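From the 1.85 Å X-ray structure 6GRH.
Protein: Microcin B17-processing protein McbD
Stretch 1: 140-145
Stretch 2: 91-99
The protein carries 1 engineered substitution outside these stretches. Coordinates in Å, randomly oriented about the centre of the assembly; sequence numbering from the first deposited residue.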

ATOM      1  N   LEU E 140      34.943 -26.312 -39.949  1.00 42.36           N
ATOM      2  CA  LEU E 140      35.011 -24.871 -40.254  1.00 42.25           C
ATOM      3  C   LEU E 140      35.845 -24.520 -41.491  1.00 42.96           C
ATOM      4  O   LEU E 140      35.571 -23.518 -42.166  1.00 42.23           O
ATOM      5  CB  LEU E 140      35.485 -24.066 -39.035  1.00 42.05           C
ATOM      6  CG  LEU E 140      34.465 -23.883 -37.901  1.00 41.07           C
ATOM      7  CD1 LEU E 140      35.176 -23.284 -36.688  1.00 41.21           C
ATOM      8  CD2 LEU E 140      33.265 -23.021 -38.300  1.00 40.02           C
ATOM      9  N   LYS E 141      36.826 -25.357 -41.809  1.00 43.93           N
ATOM     10  CA  LYS E 141      37.602 -25.188 -43.032  1.00 45.27           C
ATOM     11  C   LYS E 141      36.694 -25.184 -44.281  1.00 44.87           C
ATOM     12  O   LYS E 141      37.003 -24.505 -45.259  1.00 45.33           O
ATOM     13  CB  LYS E 141      38.755 -26.226 -43.137  1.00 47.17           C
ATOM     14  CG  LYS E 141      38.330 -27.702 -43.130  1.00 47.65           C
ATOM     15  CD  LYS E 141      39.515 -28.674 -43.170  1.00 48.83           C
ATOM     16  N   PHE E 142      35.575 -25.913 -44.219  1.00 43.67           N
ATOM     17  CA  PHE E 142      34.611 -25.996 -45.322  1.00 43.18           C
ATOM     18  C   PHE E 142      33.650 -24.813 -45.386  1.00 41.89           C
ATOM     19  O   PHE E 142      33.075 -24.543 -46.431  1.00 41.95           O
ATOM     20  CB  PHE E 142      33.793 -27.299 -45.216  1.00 43.03           C
ATOM     21  CG  PHE E 142      34.620 -28.542 -45.400  1.00 44.36           C
ATOM     22  CD1 PHE E 142      34.845 -29.059 -46.672  1.00 45.73           C
ATOM     23  CD2 PHE E 142      35.183 -29.189 -44.311  1.00 44.57           C
ATOM     24  CE1 PHE E 142      35.632 -30.199 -46.852  1.00 47.08           C
ATOM     25  CE2 PHE E 142      35.972 -30.328 -44.483  1.00 45.93           C
ATOM     26  CZ  PHE E 142      36.198 -30.831 -45.749  1.00 47.09           C
ATOM     27  N   TYR E 143      33.457 -24.136 -44.258  1.00 40.50           N
ATOM     28  CA  TYR E 143      32.388 -23.147 -44.111  1.00 39.57           C
ATOM     29  C   TYR E 143      32.738 -22.230 -42.944  1.00 39.28           C
ATOM     30  O   TYR E 143      32.186 -22.382 -41.852  1.00 38.73           O
ATOM     31  CB  TYR E 143      31.041 -23.851 -43.904  1.00 38.02           C
ATOM     32  CG  TYR E 143      29.848 -22.933 -43.996  1.00 36.87           C
ATOM     33  CD1 TYR E 143      29.322 -22.560 -45.221  1.00 36.92           C
ATOM     34  CD2 TYR E 143      29.243 -22.425 -42.848  1.00 35.52           C
ATOM     35  CE1 TYR E 143      28.219 -21.709 -45.306  1.00 36.44           C
ATOM     36  CE2 TYR E 143      28.158 -21.570 -42.925  1.00 34.97           C
ATOM     37  CZ  TYR E 143      27.636 -21.221 -44.146  1.00 35.19           C
ATOM     38  OH  TYR E 143      26.566 -20.368 -44.179  1.00 34.43           O
ATOM     39  N   PRO E 144      33.677 -21.293 -43.168  1.00 40.65           N
ATOM     40  CA  PRO E 144      34.211 -20.510 -42.049  1.00 41.06           C
ATOM     41  C   PRO E 144      33.337 -19.345 -41.615  1.00 40.59           C
ATOM     42  O   PRO E 144      33.446 -18.930 -40.459  1.00 40.04           O
ATOM     43  CB  PRO E 144      35.563 -20.000 -42.582  1.00 42.19           C
ATOM     44  CG  PRO E 144      35.391 -19.944 -44.064  1.00 42.70           C
ATOM     45  CD  PRO E 144      34.441 -21.062 -44.415  1.00 42.04           C
ATOM     46  N   ASP E 145      32.506 -18.828 -42.520  1.00 40.55           N
ATOM     47  CA  ASP E 145      31.634 -17.680 -42.247  1.00 40.71           C
ATOM     48  C   ASP E 145      30.178 -18.114 -42.034  1.00 39.60           C
ATOM     49  O   ASP E 145      29.555 -18.666 -42.929  1.00 40.33           O
ATOM     50  CB  ASP E 145      31.736 -16.655 -43.384  1.00 41.66           C
ATOM     51  CG  ASP E 145      33.156 -16.132 -43.569  1.00 43.70           C
ATOM     52  OD1 ASP E 145      33.785 -15.720 -42.583  1.00 45.25           O
ATOM     53  OD2 ASP E 145      33.683 -16.156 -44.693  1.00 45.30           O
TER
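Stretch 2 (91-99) AFFQISSLT

Stretch 2 enters as the last part of a helix and leaves as a loop, and it lies on the irregular turn of stretch 1 where Ser96 comes nearest Phe142 (CA to CA, 5.5 Å). The chains run in opposite senses here, for Tyr143 lies nearest Ile95 (CA to CA, 6.3 Å). Phe92, one helical turn before Ser96, has chi1 m; its CB points sideways, but the ring reaches back until CE1 is 3.9 Å from CB of Tyr143. Ile95 points toward stretch 1. With chi1 m and chi2 t, its CD1 lies 3.7 Å from CD1 of Tyr143, whose chi1 t presents the ring edge, while its CG2 lies 3.9 Å from CD of Pro144 and 3.4 Å from Phe142 O; the beta-branched chain thus puts apolar atoms against both Tyr143 and Pro144.

Beyond the helix the backbone of Ser96 opens to phi/psi -106/176. Its CB points toward stretch 1 and lies 3.3 Å from Lys141 O; chi1 p places OG, which accepts a hydrogen bond from Leu98 N (3.1 Å). OG also donates to a water (2.7 Å), which in turn donates to Phe92 O (2.6 Å) and Phe142 O (2.7 Å); no direct hydrogen bond joins the modelled atoms of the two stretches. Phe142, chi1 m and chi2 -87°, offers a ring face to Leu98, m and t, whose CD1 lies 3.7 Å from the ring centroid, a CH-pi contact made by a methyl group, 23° off the ring normal.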

ATOM      1  N   ALA E  91      27.815 -25.863 -53.293  1.00 44.68           N
ATOM      2  CA  ALA E  91      27.947 -24.707 -52.400  1.00 43.47           C
ATOM      3  C   ALA E  91      29.311 -24.702 -51.704  1.00 43.18           C
ATOM      4  O   ALA E  91      30.044 -23.723 -51.796  1.00 42.91           O
ATOM      5  CB  ALA E  91      26.820 -24.664 -51.369  1.00 41.85           C
ATOM      6  N   PHE E  92      29.644 -25.803 -51.036  1.00 43.43           N
ATOM      7  CA  PHE E  92      30.918 -25.916 -50.306  1.00 44.52           C
ATOM      8  C   PHE E  92      32.142 -25.785 -51.221  1.00 45.70           C
ATOM      9  O   PHE E  92      33.138 -25.176 -50.834  1.00 45.65           O
ATOM     10  CB  PHE E  92      31.024 -27.245 -49.538  1.00 45.34           C
ATOM     11  CG  PHE E  92      30.162 -27.336 -48.302  1.00 44.55           C
ATOM     12  CD1 PHE E  92      30.123 -26.316 -47.366  1.00 44.45           C
ATOM     13  CD2 PHE E  92      29.418 -28.487 -48.054  1.00 44.84           C
ATOM     14  CE1 PHE E  92      29.326 -26.423 -46.226  1.00 43.34           C
ATOM     15  CE2 PHE E  92      28.632 -28.603 -46.920  1.00 43.61           C
ATOM     16  CZ  PHE E  92      28.589 -27.568 -46.003  1.00 43.08           C
ATOM     17  N   PHE E  93      32.062 -26.325 -52.435  1.00 46.80           N
ATOM     18  CA  PHE E  93      33.158 -26.187 -53.406  1.00 48.31           C
ATOM     19  C   PHE E  93      33.518 -24.726 -53.722  1.00 48.82           C
ATOM     20  O   PHE E  93      34.676 -24.430 -53.973  1.00 49.37           O
ATOM     21  CB  PHE E  93      32.842 -26.943 -54.685  1.00 49.44           C
ATOM     22  CG  PHE E  93      34.017 -27.092 -55.612  1.00 51.14           C
ATOM     23  CD1 PHE E  93      35.037 -27.992 -55.317  1.00 52.06           C
ATOM     24  CD2 PHE E  93      34.098 -26.348 -56.794  1.00 51.91           C
ATOM     25  CE1 PHE E  93      36.121 -28.136 -56.168  1.00 53.70           C
ATOM     26  CE2 PHE E  93      35.183 -26.490 -57.650  1.00 53.61           C
ATOM     27  CZ  PHE E  93      36.194 -27.388 -57.337  1.00 54.64           C
ATOM     28  N   GLN E  94      32.552 -23.807 -53.657  1.00 48.30           N
ATOM     29  CA  GLN E  94      32.847 -22.366 -53.857  1.00 49.25           C
ATOM     30  C   GLN E  94      33.335 -21.647 -52.596  1.00 49.32           C
ATOM     31  O   GLN E  94      33.952 -20.592 -52.664  1.00 50.38           O
ATOM     32  CB  GLN E  94      31.600 -21.633 -54.310  1.00 48.10           C
ATOM     33  CG  GLN E  94      30.982 -22.158 -55.578  1.00 48.99           C
ATOM     34  CD  GLN E  94      29.686 -21.444 -55.866  1.00 48.37           C
ATOM     35  OE1 GLN E  94      29.652 -20.211 -55.992  1.00 48.20           O
ATOM     36  NE2 GLN E  94      28.603 -22.205 -55.932  1.00 47.88           N
ATOM     37  N   ILE E  95      33.007 -22.198 -51.444  1.00 49.36           N
ATOM     38  CA  ILE E  95      33.220 -21.517 -50.171  1.00 49.16           C
ATOM     39  C   ILE E  95      34.671 -21.671 -49.691  1.00 51.55           C
ATOM     40  O   ILE E  95      35.285 -20.685 -49.286  1.00 51.70           O
ATOM     41  CB  ILE E  95      32.143 -21.967 -49.162  1.00 47.71           C
ATOM     42  CG1 ILE E  95      30.774 -21.446 -49.661  1.00 46.80           C
ATOM     43  CG2 ILE E  95      32.424 -21.434 -47.760  1.00 46.77           C
ATOM     44  CD1 ILE E  95      29.571 -21.963 -48.910  1.00 46.16           C
ATOM     45  N   SER E  96      35.216 -22.885 -49.749  1.00 53.91           N
ATOM     46  CA  SER E  96      36.649 -23.113 -49.476  1.00 56.25           C
ATOM     47  C   SER E  96      37.395 -23.396 -50.781  1.00 58.89           C
ATOM     48  O   SER E  96      36.787 -23.516 -51.840  1.00 59.46           O
ATOM     49  CB  SER E  96      36.825 -24.287 -48.510  1.00 56.28           C
ATOM     50  OG  SER E  96      36.610 -25.537 -49.157  1.00 56.60           O
ATOM     51  N   SER E  97      38.715 -23.532 -50.697  1.00 61.46           N
ATOM     52  CA  SER E  97      39.514 -23.990 -51.837  1.00 63.15           C
ATOM     53  C   SER E  97      39.610 -25.529 -51.914  1.00 63.50           C
ATOM     54  O   SER E  97      40.339 -26.050 -52.753  1.00 64.83           O
ATOM     55  CB  SER E  97      40.920 -23.369 -51.791  1.00 65.07           C
ATOM     56  OG  SER E  97      41.725 -23.918 -50.754  1.00 65.75           O
ATOM     57  N   LEU E  98      38.883 -26.259 -51.062  1.00 61.14           N
ATOM     58  CA  LEU E  98      39.019 -27.722 -51.012  1.00 61.02           C
ATOM     59  C   LEU E  98      38.306 -28.378 -52.199  1.00 60.05           C
ATOM     60  O   LEU E  98      37.348 -27.823 -52.743  1.00 58.68           O
ATOM     61  CB  LEU E  98      38.483 -28.273 -49.696  1.00 59.81           C
ATOM     62  CG  LEU E  98      39.102 -27.655 -48.439  1.00 59.69           C
ATOM     63  CD1 LEU E  98      38.362 -28.153 -47.217  1.00 58.59           C
ATOM     64  CD2 LEU E  98      40.593 -27.944 -48.331  1.00 61.14           C
ATOM     65  N   THR E  99      38.791 -29.557 -52.580  1.00 59.79           N
ATOM     66  CA  THR E  99      38.294 -30.283 -53.750  1.00 59.69           C
ATOM     67  C   THR E  99      36.928 -30.923 -53.466  1.00 58.09           C
ATOM     68  O   THR E  99      36.545 -31.103 -52.300  1.00 55.59           O
ATOM     69  CB  THR E  99      39.281 -31.389 -54.211  1.00 61.00           C
ATOM     70  OG1 THR E  99      39.476 -32.340 -53.156  1.00 60.24           O
ATOM     71  CG2 THR E  99      40.609 -30.797 -54.608  1.00 62.43           C
TER
HETATM   72  O   HOH W   1      34.016 -25.937 -48.529  1.00 53.71           O